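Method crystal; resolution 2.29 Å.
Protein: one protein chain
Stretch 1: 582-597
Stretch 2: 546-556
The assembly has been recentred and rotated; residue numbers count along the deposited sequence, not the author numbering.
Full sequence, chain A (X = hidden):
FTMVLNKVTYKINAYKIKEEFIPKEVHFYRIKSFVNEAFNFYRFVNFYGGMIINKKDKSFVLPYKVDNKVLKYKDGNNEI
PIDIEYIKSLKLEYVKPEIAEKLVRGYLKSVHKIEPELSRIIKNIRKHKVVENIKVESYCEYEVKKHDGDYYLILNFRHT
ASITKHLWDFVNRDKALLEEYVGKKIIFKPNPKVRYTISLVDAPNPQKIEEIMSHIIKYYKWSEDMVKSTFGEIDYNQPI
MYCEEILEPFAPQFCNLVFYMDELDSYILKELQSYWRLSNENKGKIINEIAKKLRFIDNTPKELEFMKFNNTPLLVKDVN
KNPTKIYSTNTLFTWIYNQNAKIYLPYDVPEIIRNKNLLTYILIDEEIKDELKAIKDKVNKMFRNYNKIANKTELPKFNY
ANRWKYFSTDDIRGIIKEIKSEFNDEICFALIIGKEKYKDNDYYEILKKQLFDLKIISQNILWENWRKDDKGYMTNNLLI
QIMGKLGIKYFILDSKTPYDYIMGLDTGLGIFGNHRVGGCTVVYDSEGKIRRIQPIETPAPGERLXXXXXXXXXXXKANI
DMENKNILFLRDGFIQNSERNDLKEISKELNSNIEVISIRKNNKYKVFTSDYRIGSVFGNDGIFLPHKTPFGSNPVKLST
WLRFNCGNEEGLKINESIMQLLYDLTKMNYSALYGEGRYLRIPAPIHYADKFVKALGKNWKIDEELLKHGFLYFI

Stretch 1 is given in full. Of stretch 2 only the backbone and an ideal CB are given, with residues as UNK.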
ATOM      1  N   ASP A 582      12.651   6.894 -23.016  1.00 71.62           N
ATOM      2  CA  ASP A 582      13.696   6.042 -22.449  1.00 69.61           C
ATOM      3  C   ASP A 582      13.218   4.586 -22.419  1.00 68.22           C
ATOM      4  O   ASP A 582      14.015   3.679 -22.674  1.00 65.71           O
ATOM      5  CB  ASP A 582      14.079   6.513 -21.032  1.00 71.37           C
ATOM      6  CG  ASP A 582      14.887   7.798 -20.944  1.00 86.57           C
ATOM      7  OD1 ASP A 582      14.849   8.596 -21.905  1.00 91.20           O
ATOM      8  OD2 ASP A 582      15.516   8.029 -19.888  1.00 92.56           O
ATOM      9  N   LEU A 583      11.911   4.375 -22.127  1.00 63.56           N
ATOM     10  CA  LEU A 583      11.292   3.049 -22.102  1.00 61.67           C
ATOM     11  C   LEU A 583      11.139   2.486 -23.506  1.00 65.49           C
ATOM     12  O   LEU A 583      11.301   1.284 -23.688  1.00 64.45           O
ATOM     13  CB  LEU A 583       9.973   3.039 -21.330  1.00 60.80           C
ATOM     14  CG  LEU A 583      10.066   3.209 -19.807  1.00 63.67           C
ATOM     15  CD1 LEU A 583       8.690   3.321 -19.202  1.00 62.14           C
ATOM     16  CD2 LEU A 583      10.849   2.072 -19.152  1.00 63.11           C
ATOM     17  N   LYS A 584      10.914   3.366 -24.506  1.00 64.26           N
ATOM     18  CA  LYS A 584      10.867   3.020 -25.929  1.00 65.25           C
ATOM     19  C   LYS A 584      12.238   2.482 -26.368  1.00 69.91           C
ATOM     20  O   LYS A 584      12.291   1.442 -27.014  1.00 70.98           O
ATOM     21  CB  LYS A 584      10.486   4.240 -26.788  1.00 68.26           C
ATOM     22  CG  LYS A 584       8.987   4.462 -26.903  1.00 75.51           C
ATOM     23  CD  LYS A 584       8.642   5.394 -28.067  1.00 81.07           C
ATOM     24  CE  LYS A 584       8.339   6.800 -27.622  1.00 92.99           C
ATOM     25  NZ  LYS A 584       8.150   7.712 -28.781  1.00102.57           N
ATOM     26  N   GLU A 585      13.339   3.154 -25.958  1.00 72.24           N
ATOM     27  CA  GLU A 585      14.724   2.763 -26.270  1.00 72.60           C
ATOM     28  C   GLU A 585      15.156   1.477 -25.553  1.00 73.06           C
ATOM     29  O   GLU A 585      15.805   0.636 -26.168  1.00 73.81           O
ATOM     30  CB  GLU A 585      15.721   3.910 -25.990  1.00 75.35           C
ATOM     31  CG  GLU A 585      15.512   5.162 -26.833  1.00 87.77           C
ATOM     32  CD  GLU A 585      15.510   4.956 -28.336  1.00115.86           C
ATOM     33  OE1 GLU A 585      16.571   4.582 -28.887  1.00111.52           O
ATOM     34  OE2 GLU A 585      14.442   5.153 -28.959  1.00113.59           O
ATOM     35  N   ILE A 586      14.796   1.332 -24.266  1.00 66.44           N
ATOM     36  CA  ILE A 586      15.100   0.164 -23.438  1.00 65.07           C
ATOM     37  C   ILE A 586      14.501  -1.133 -24.024  1.00 67.21           C
ATOM     38  O   ILE A 586      15.184  -2.160 -24.031  1.00 67.64           O
ATOM     39  CB  ILE A 586      14.741   0.435 -21.937  1.00 66.65           C
ATOM     40  CG1 ILE A 586      16.004   0.725 -21.125  1.00 68.30           C
ATOM     41  CG2 ILE A 586      13.930  -0.686 -21.284  1.00 65.79           C
ATOM     42  CD1 ILE A 586      15.784   1.582 -19.891  1.00 76.83           C
ATOM     43  N   SER A 587      13.249  -1.071 -24.539  1.00 61.36           N
ATOM     44  CA  SER A 587      12.548  -2.212 -25.129  1.00 60.25           C
ATOM     45  C   SER A 587      13.285  -2.737 -26.350  1.00 65.84           C
ATOM     46  O   SER A 587      13.400  -3.955 -26.512  1.00 64.86           O
ATOM     47  CB  SER A 587      11.101  -1.855 -25.477  1.00 62.34           C
ATOM     48  OG  SER A 587      11.012  -0.927 -26.549  1.00 65.46           O
ATOM     49  N   LYS A 588      13.794  -1.825 -27.210  1.00 65.85           N
ATOM     50  CA  LYS A 588      14.552  -2.254 -28.377  1.00 68.15           C
ATOM     51  C   LYS A 588      15.979  -2.670 -28.022  1.00 72.76           C
ATOM     52  O   LYS A 588      16.501  -3.597 -28.632  1.00 75.08           O
ATOM     53  CB  LYS A 588      14.425  -1.303 -29.583  1.00 73.39           C
ATOM     54  CG  LYS A 588      15.079   0.063 -29.472  1.00 90.19           C
ATOM     55  CD  LYS A 588      14.825   0.821 -30.766  1.00101.89           C
ATOM     56  CE  LYS A 588      15.361   2.228 -30.753  1.00114.54           C
ATOM     57  NZ  LYS A 588      15.179   2.898 -32.068  1.00125.89           N
ATOM     58  N   GLU A 589      16.565  -2.060 -26.983  1.00 68.03           N
ATOM     59  CA  GLU A 589      17.898  -2.428 -26.504  1.00 69.37           C
ATOM     60  C   GLU A 589      17.879  -3.817 -25.851  1.00 72.13           C
ATOM     61  O   GLU A 589      18.784  -4.606 -26.106  1.00 72.78           O
ATOM     62  CB  GLU A 589      18.462  -1.360 -25.545  1.00 71.06           C
ATOM     63  CG  GLU A 589      19.935  -1.534 -25.202  1.00 89.80           C
ATOM     64  CD  GLU A 589      20.887  -1.522 -26.385  1.00117.95           C
ATOM     65  OE1 GLU A 589      21.227  -0.414 -26.859  1.00117.47           O
ATOM     66  OE2 GLU A 589      21.273  -2.618 -26.853  1.00111.98           O
ATOM     67  N   LEU A 590      16.838  -4.129 -25.039  1.00 67.39           N
ATOM     68  CA  LEU A 590      16.695  -5.443 -24.391  1.00 66.16           C
ATOM     69  C   LEU A 590      16.073  -6.511 -25.295  1.00 69.15           C
ATOM     70  O   LEU A 590      16.285  -7.695 -25.036  1.00 69.12           O
ATOM     71  CB  LEU A 590      15.855  -5.356 -23.111  1.00 64.06           C
ATOM     72  CG  LEU A 590      16.402  -4.588 -21.908  1.00 67.83           C
ATOM     73  CD1 LEU A 590      15.294  -4.392 -20.879  1.00 65.51           C
ATOM     74  CD2 LEU A 590      17.589  -5.299 -21.273  1.00 68.37           C
ATOM     75  N   ASN A 591      15.301  -6.103 -26.337  1.00 65.62           N
ATOM     76  CA  ASN A 591      14.524  -6.982 -27.235  1.00 66.27           C
ATOM     77  C   ASN A 591      13.454  -7.683 -26.370  1.00 68.97           C
ATOM     78  O   ASN A 591      13.194  -8.889 -26.483  1.00 68.64           O
ATOM     79  CB  ASN A 591      15.400  -7.978 -28.016  1.00 67.96           C
ATOM     80  CG  ASN A 591      14.613  -8.848 -28.966  1.00 80.13           C
ATOM     81  OD1 ASN A 591      13.749  -8.370 -29.706  1.00 74.72           O
ATOM     82  ND2 ASN A 591      14.850 -10.154 -28.917  1.00 66.97           N
ATOM     83  N   SER A 592      12.850  -6.875 -25.481  1.00 62.53           N
ATOM     84  CA  SER A 592      11.881  -7.286 -24.495  1.00 59.73           C
ATOM     85  C   SER A 592      10.622  -6.494 -24.606  1.00 63.18           C
ATOM     86  O   SER A 592      10.646  -5.335 -25.011  1.00 63.69           O
ATOM     87  CB  SER A 592      12.461  -7.090 -23.094  1.00 62.13           C
ATOM     88  OG  SER A 592      13.529  -7.989 -22.841  1.00 73.63           O
ATOM     89  N   ASN A 593       9.516  -7.114 -24.206  1.00 59.26           N
ATOM     90  CA  ASN A 593       8.214  -6.472 -24.115  1.00 57.53           C
ATOM     91  C   ASN A 593       8.111  -5.985 -22.659  1.00 59.36           C
ATOM     92  O   ASN A 593       8.152  -6.792 -21.724  1.00 57.09           O
ATOM     93  CB  ASN A 593       7.110  -7.455 -24.457  1.00 51.44           C
ATOM     94  CG  ASN A 593       5.732  -6.845 -24.456  1.00 68.60           C
ATOM     95  OD1 ASN A 593       5.307  -6.215 -25.425  1.00 62.79           O
ATOM     96  ND2 ASN A 593       4.970  -7.089 -23.395  1.00 55.74           N
ATOM     97  N   ILE A 594       8.079  -4.661 -22.472  1.00 57.10           N
ATOM     98  CA  ILE A 594       7.988  -4.044 -21.152  1.00 55.40           C
ATOM     99  C   ILE A 594       6.621  -3.427 -20.999  1.00 60.53           C
ATOM    100  O   ILE A 594       6.235  -2.534 -21.762  1.00 61.07           O
ATOM    101  CB  ILE A 594       9.132  -3.027 -20.861  1.00 58.61           C
ATOM    102  CG1 ILE A 594      10.555  -3.600 -21.141  1.00 60.70           C
ATOM    103  CG2 ILE A 594       9.003  -2.424 -19.454  1.00 57.91           C
ATOM    104  CD1 ILE A 594      11.044  -4.832 -20.257  1.00 69.49           C
ATOM    105  N   GLU A 595       5.872  -3.925 -20.023  1.00 57.73           N
ATOM    106  CA  GLU A 595       4.548  -3.395 -19.742  1.00 56.73           C
ATOM    107  C   GLU A 595       4.492  -2.779 -18.362  1.00 59.61           C
ATOM    108  O   GLU A 595       5.263  -3.159 -17.475  1.00 58.12           O
ATOM    109  CB  GLU A 595       3.466  -4.449 -19.939  1.00 57.82           C
ATOM    110  CG  GLU A 595       3.229  -4.773 -21.405  1.00 64.72           C
ATOM    111  CD  GLU A 595       2.221  -5.876 -21.651  1.00 72.99           C
ATOM    112  OE1 GLU A 595       1.434  -6.176 -20.727  1.00 67.70           O
ATOM    113  OE2 GLU A 595       2.225  -6.451 -22.763  1.00 69.53           O
ATOM    114  N   VAL A 596       3.626  -1.778 -18.214  1.00 56.97           N
ATOM    115  CA  VAL A 596       3.396  -1.059 -16.974  1.00 57.21           C
ATOM    116  C   VAL A 596       1.915  -0.729 -16.812  1.00 61.81           C
ATOM    117  O   VAL A 596       1.246  -0.308 -17.756  1.00 62.21           O
ATOM    118  CB  VAL A 596       4.370   0.147 -16.730  1.00 62.23           C
ATOM    119  CG1 VAL A 596       4.161   1.278 -17.735  1.00 63.30           C
ATOM    120  CG2 VAL A 596       4.278   0.666 -15.297  1.00 61.32           C
ATOM    121  N   ILE A 597       1.399  -1.001 -15.624  1.00 56.53           N
ATOM    122  CA  ILE A 597       0.036  -0.690 -15.248  1.00 54.10           C
ATOM    123  C   ILE A 597       0.102   0.009 -13.883  1.00 54.99           C
ATOM    124  O   ILE A 597       0.940  -0.335 -13.046  1.00 54.16           O
ATOM    125  CB  ILE A 597      -0.901  -1.931 -15.309  1.00 56.34           C
ATOM    126  CG1 ILE A 597      -2.403  -1.494 -15.399  1.00 55.91           C
ATOM    127  CG2 ILE A 597      -0.612  -2.927 -14.161  1.00 56.97           C
ATOM    128  CD1 ILE A 597      -3.468  -2.568 -15.789  1.00 54.13           C
ATOM    129  N   UNK A 546      13.362   6.561 -11.385  1.00 76.37           N
ATOM    130  CA  UNK A 546      12.426   6.295 -12.481  1.00 74.06           C
ATOM    131  C   UNK A 546      12.507   4.855 -13.021  1.00 70.04           C
ATOM    132  O   UNK A 546      13.501   4.166 -12.790  1.00 68.57           O
ATOM    133  CB  UNK A 546      12.689   7.280 -13.622  1.00 74.06           C
ATOM    134  N   UNK A 547      11.445   4.396 -13.726  1.00 61.46           N
ATOM    135  CA  UNK A 547      11.385   3.055 -14.320  1.00 57.83           C
ATOM    136  C   UNK A 547      12.580   2.722 -15.247  1.00 61.87           C
ATOM    137  O   UNK A 547      13.181   1.675 -15.030  1.00 61.58           O
ATOM    138  CB  UNK A 547      10.082   2.918 -15.110  1.00 57.83           C
ATOM    139  N   UNK A 548      13.016   3.583 -16.211  1.00 59.08           N
ATOM    140  CA  UNK A 548      14.217   3.242 -16.998  1.00 59.31           C
ATOM    141  C   UNK A 548      15.446   2.892 -16.144  1.00 62.15           C
ATOM    142  O   UNK A 548      16.139   1.925 -16.466  1.00 61.57           O
ATOM    143  CB  UNK A 548      14.569   4.413 -17.917  1.00 59.31           C
ATOM    144  N   UNK A 549      15.680   3.629 -15.032  1.00 58.48           N
ATOM    145  CA  UNK A 549      16.783   3.368 -14.100  1.00 59.92           C
ATOM    146  C   UNK A 549      16.632   2.040 -13.348  1.00 63.31           C
ATOM    147  O   UNK A 549      17.635   1.355 -13.152  1.00 63.76           O
ATOM    148  CB  UNK A 549      16.885   4.514 -13.091  1.00 59.92           C
ATOM    149  N   UNK A 550      15.394   1.680 -12.922  1.00 58.29           N
ATOM    150  CA  UNK A 550      15.092   0.428 -12.224  1.00 56.68           C
ATOM    151  C   UNK A 550      15.538  -0.755 -13.104  1.00 61.34           C
ATOM    152  O   UNK A 550      16.251  -1.640 -12.623  1.00 61.64           O
ATOM    153  CB  UNK A 550      13.601   0.333 -11.895  1.00 56.68           C
ATOM    154  N   UNK A 551      15.147  -0.734 -14.394  1.00 56.89           N
ATOM    155  CA  UNK A 551      15.469  -1.768 -15.380  1.00 56.79           C
ATOM    156  C   UNK A 551      16.969  -1.905 -15.563  1.00 64.00           C
ATOM    157  O   UNK A 551      17.480  -3.025 -15.523  1.00 64.78           O
ATOM    158  CB  UNK A 551      14.807  -1.453 -16.723  1.00 56.79           C
ATOM    159  N   UNK A 552      17.681  -0.763 -15.708  1.00 63.23           N
ATOM    160  CA  UNK A 552      19.135  -0.705 -15.850  1.00 64.99           C
ATOM    161  C   UNK A 552      19.788  -1.327 -14.618  1.00 67.03           C
ATOM    162  O   UNK A 552      20.697  -2.133 -14.764  1.00 67.78           O
ATOM    163  CB  UNK A 552      19.609   0.737 -16.044  1.00 64.99           C
ATOM    164  N   UNK A 553      19.292  -0.976 -13.415  1.00 61.93           N
ATOM    165  CA  UNK A 553      19.766  -1.470 -12.125  1.00 62.26           C
ATOM    166  C   UNK A 553      19.575  -2.990 -11.994  1.00 65.36           C
ATOM    167  O   UNK A 553      20.489  -3.676 -11.517  1.00 65.86           O
ATOM    168  CB  UNK A 553      19.035  -0.750 -10.990  1.00 62.26           C
ATOM    169  N   UNK A 554      18.395  -3.508 -12.412  1.00 59.34           N
ATOM    170  CA  UNK A 554      18.088  -4.939 -12.327  1.00 59.01           C
ATOM    171  C   UNK A 554      18.978  -5.786 -13.223  1.00 65.95           C
ATOM    172  O   UNK A 554      19.354  -6.889 -12.840  1.00 66.73           O
ATOM    173  CB  UNK A 554      16.622  -5.181 -12.693  1.00 59.01           C
ATOM    174  N   UNK A 555      19.321  -5.262 -14.403  1.00 64.82           N
ATOM    175  CA  UNK A 555      20.159  -5.927 -15.394  1.00 66.78           C
ATOM    176  C   UNK A 555      21.657  -5.849 -15.041  1.00 72.77           C
ATOM    177  O   UNK A 555      22.339  -6.871 -15.064  1.00 73.03           O
ATOM    178  CB  UNK A 555      19.916  -5.307 -16.772  1.00 66.78           C
ATOM    179  N   UNK A 556      22.150  -4.647 -14.688  1.00 71.47           N
ATOM    180  CA  UNK A 556      23.568  -4.364 -14.416  1.00 73.47           C
ATOM    181  C   UNK A 556      24.075  -4.534 -12.979  1.00 80.07           C
ATOM    182  O   UNK A 556      25.236  -4.900 -12.804  1.00 83.08           O
ATOM    183  CB  UNK A 556      23.852  -2.921 -14.839  1.00 73.47           C
TER

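Position 546 directly precedes the helix of the second stretch, with extended backbone angles and its CB toward stretch 1, yet no atom of that stretch lies within 5.5 Å of the ideal CB. An N-cap favours Ser, Thr, Asp or Asn, but open space tolerates larger groups. The residue is His546, whose ND1 is hydrogen-bonded to a residue just outside the two stretches.

Position 547 opens the helix with CB directed at stretch 1, 4.2 Å from Leu583 CD2. Leu583 and Val596 offer only hydrocarbon here, so Leu, Ile, Met or Val would suit. Leu547 (chi1 t, chi2 p) uses its CD2 to reach both, at 3.8 Å from Leu583 CD1 and 4.2 Å from Val596 CB.

At 548 the two helices come close, with 548 CA 5.9 Å from Leu583 CA. The ideal CB is 3.7 Å from Ile586 CD1 and 3.8 Å from Asp582 CB, which favours a compact side chain such as Ala, Ser, Val or Pro. A phi of -53° and a place in the first turn make proline acceptable. Pro548 sets CG 3.5 Å from Asp582 CB and 3.9 Å from Leu583 CD2, while its CB lies 3.8 Å from Ile586 CD1.

Positions 549 and 550 meet nothing of stretch 1; 549 points away. Many helix-compatible residues would fit; they are Tyr549 and Val550.

Position 551, one turn after 547 and 548, points toward a hollow lined by Leu583, Ile586, Leu590 and Ile594. With Ile586 CD1 4.5 Å from the ideal CB, there is room for a branched aliphatic chain or Met. Ile551 (m, t) fills it: CD1 lies 3.7 Å from Leu583 CD2 and 4.1 Å from both Ile586 CG2 and Ile594 CG2, and its CG2 packs 3.6 Å from Leu590 CD1.

Position 552 points sideways, with Ile586 CD1 5.5 Å from the ideal CB. A long chain with an aliphatic stem, such as Glu, Gln, Lys or Arg, would suit. Glu552 brings CG to 4.4 Å from Ile586 CD1.

Positions 553 and 554 lie out of reach of stretch 1, so many helix-compatible residues would fit; they are Tyr553 and Leu554.

At 555 the CB again points toward stretch 1, 5.1 Å from Leu590 CD2, but 555 CA is 9.7 Å from Leu590 CA. Leu, Met, Gln or Glu could span this gap. Glu555 (t, p) places OE1 3.9 Å from Leu590 CD2; that oxygen is hydrogen-bonded elsewhere in the structure.

Position 556, out of reach, accepts many polar residues and is Asn556.

Stretch 2 546-556: HLPYVIEYLEN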
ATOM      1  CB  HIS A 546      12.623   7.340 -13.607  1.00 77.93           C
ATOM      2  CG  HIS A 546      14.029   7.420 -14.146  1.00 83.92           C
ATOM      3  ND1 HIS A 546      15.099   7.798 -13.339  1.00 87.96           N
ATOM      4  CD2 HIS A 546      14.493   7.193 -15.398  1.00 86.38           C
ATOM      5  CE1 HIS A 546      16.164   7.777 -14.124  1.00 88.39           C
ATOM      6  NE2 HIS A 546      15.849   7.404 -15.366  1.00 87.86           N
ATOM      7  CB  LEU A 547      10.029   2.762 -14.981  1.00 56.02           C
ATOM      8  CG  LEU A 547       9.774   1.308 -15.408  1.00 58.96           C
ATOM      9  CD1 LEU A 547       9.878   0.333 -14.220  1.00 57.44           C
ATOM     10  CD2 LEU A 547       8.428   1.171 -16.088  1.00 60.07           C
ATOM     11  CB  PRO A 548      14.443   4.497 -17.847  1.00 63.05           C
ATOM     12  CG  PRO A 548      13.082   5.095 -17.973  1.00 66.80           C
ATOM     13  CD  PRO A 548      12.455   4.883 -16.644  1.00 61.01           C
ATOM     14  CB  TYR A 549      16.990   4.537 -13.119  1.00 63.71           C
ATOM     15  CG  TYR A 549      17.972   4.229 -12.010  1.00 68.02           C
ATOM     16  CD1 TYR A 549      19.345   4.341 -12.214  1.00 71.83           C
ATOM     17  CD2 TYR A 549      17.532   3.760 -10.778  1.00 68.39           C
ATOM     18  CE1 TYR A 549      20.255   3.990 -11.214  1.00 73.02           C
ATOM     19  CE2 TYR A 549      18.428   3.437  -9.762  1.00 70.09           C
ATOM     20  CZ  TYR A 549      19.788   3.554  -9.981  1.00 78.10           C
ATOM     21  OH  TYR A 549      20.653   3.250  -8.956  1.00 81.19           O
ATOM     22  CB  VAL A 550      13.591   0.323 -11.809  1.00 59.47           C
ATOM     23  CG1 VAL A 550      13.242  -1.067 -11.270  1.00 57.79           C
ATOM     24  CG2 VAL A 550      13.226   1.395 -10.791  1.00 59.95           C
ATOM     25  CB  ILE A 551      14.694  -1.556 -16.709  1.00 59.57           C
ATOM     26  CG1 ILE A 551      13.157  -1.572 -16.459  1.00 57.86           C
ATOM     27  CG2 ILE A 551      15.092  -2.613 -17.737  1.00 62.15           C
ATOM     28  CD1 ILE A 551      12.300  -0.970 -17.555  1.00 59.89           C
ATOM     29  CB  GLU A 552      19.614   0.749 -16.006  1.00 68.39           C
ATOM     30  CG  GLU A 552      19.317   1.376 -17.357  1.00 86.17           C
ATOM     31  CD  GLU A 552      19.814   2.806 -17.473  1.00113.44           C
ATOM     32  OE1 GLU A 552      21.032   2.991 -17.697  1.00125.26           O
ATOM     33  OE2 GLU A 552      18.994   3.742 -17.316  1.00 98.74           O
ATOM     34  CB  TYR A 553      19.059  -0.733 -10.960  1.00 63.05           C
ATOM     35  CG  TYR A 553      19.672  -1.040  -9.608  1.00 64.65           C
ATOM     36  CD1 TYR A 553      20.776  -0.332  -9.144  1.00 67.84           C
ATOM     37  CD2 TYR A 553      19.177  -2.075  -8.815  1.00 63.89           C
ATOM     38  CE1 TYR A 553      21.382  -0.649  -7.929  1.00 69.75           C
ATOM     39  CE2 TYR A 553      19.775  -2.402  -7.600  1.00 65.61           C
ATOM     40  CZ  TYR A 553      20.874  -1.684  -7.161  1.00 75.37           C
ATOM     41  OH  TYR A 553      21.461  -1.998  -5.967  1.00 80.57           O
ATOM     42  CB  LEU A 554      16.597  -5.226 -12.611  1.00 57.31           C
ATOM     43  CG  LEU A 554      15.553  -4.649 -11.640  1.00 59.30           C
ATOM     44  CD1 LEU A 554      14.188  -4.822 -12.206  1.00 57.77           C
ATOM     45  CD2 LEU A 554      15.628  -5.292 -10.265  1.00 60.57           C
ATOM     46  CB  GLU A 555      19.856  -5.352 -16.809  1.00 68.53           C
ATOM     47  CG  GLU A 555      20.648  -5.956 -17.968  1.00 84.85           C
ATOM     48  CD  GLU A 555      20.362  -7.410 -18.303  1.00108.13           C
ATOM     49  OE1 GLU A 555      19.191  -7.727 -18.611  1.00 95.69           O
ATOM     50  OE2 GLU A 555      21.308  -8.230 -18.283  1.00107.20           O
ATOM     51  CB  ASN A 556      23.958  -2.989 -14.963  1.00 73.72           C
ATOM     52  CG  ASN A 556      23.722  -2.804 -16.445  1.00 96.73           C
ATOM     53  OD1 ASN A 556      24.176  -3.590 -17.283  1.00 89.36           O
ATOM     54  ND2 ASN A 556      23.037  -1.729 -16.802  1.00 92.59           N
TER
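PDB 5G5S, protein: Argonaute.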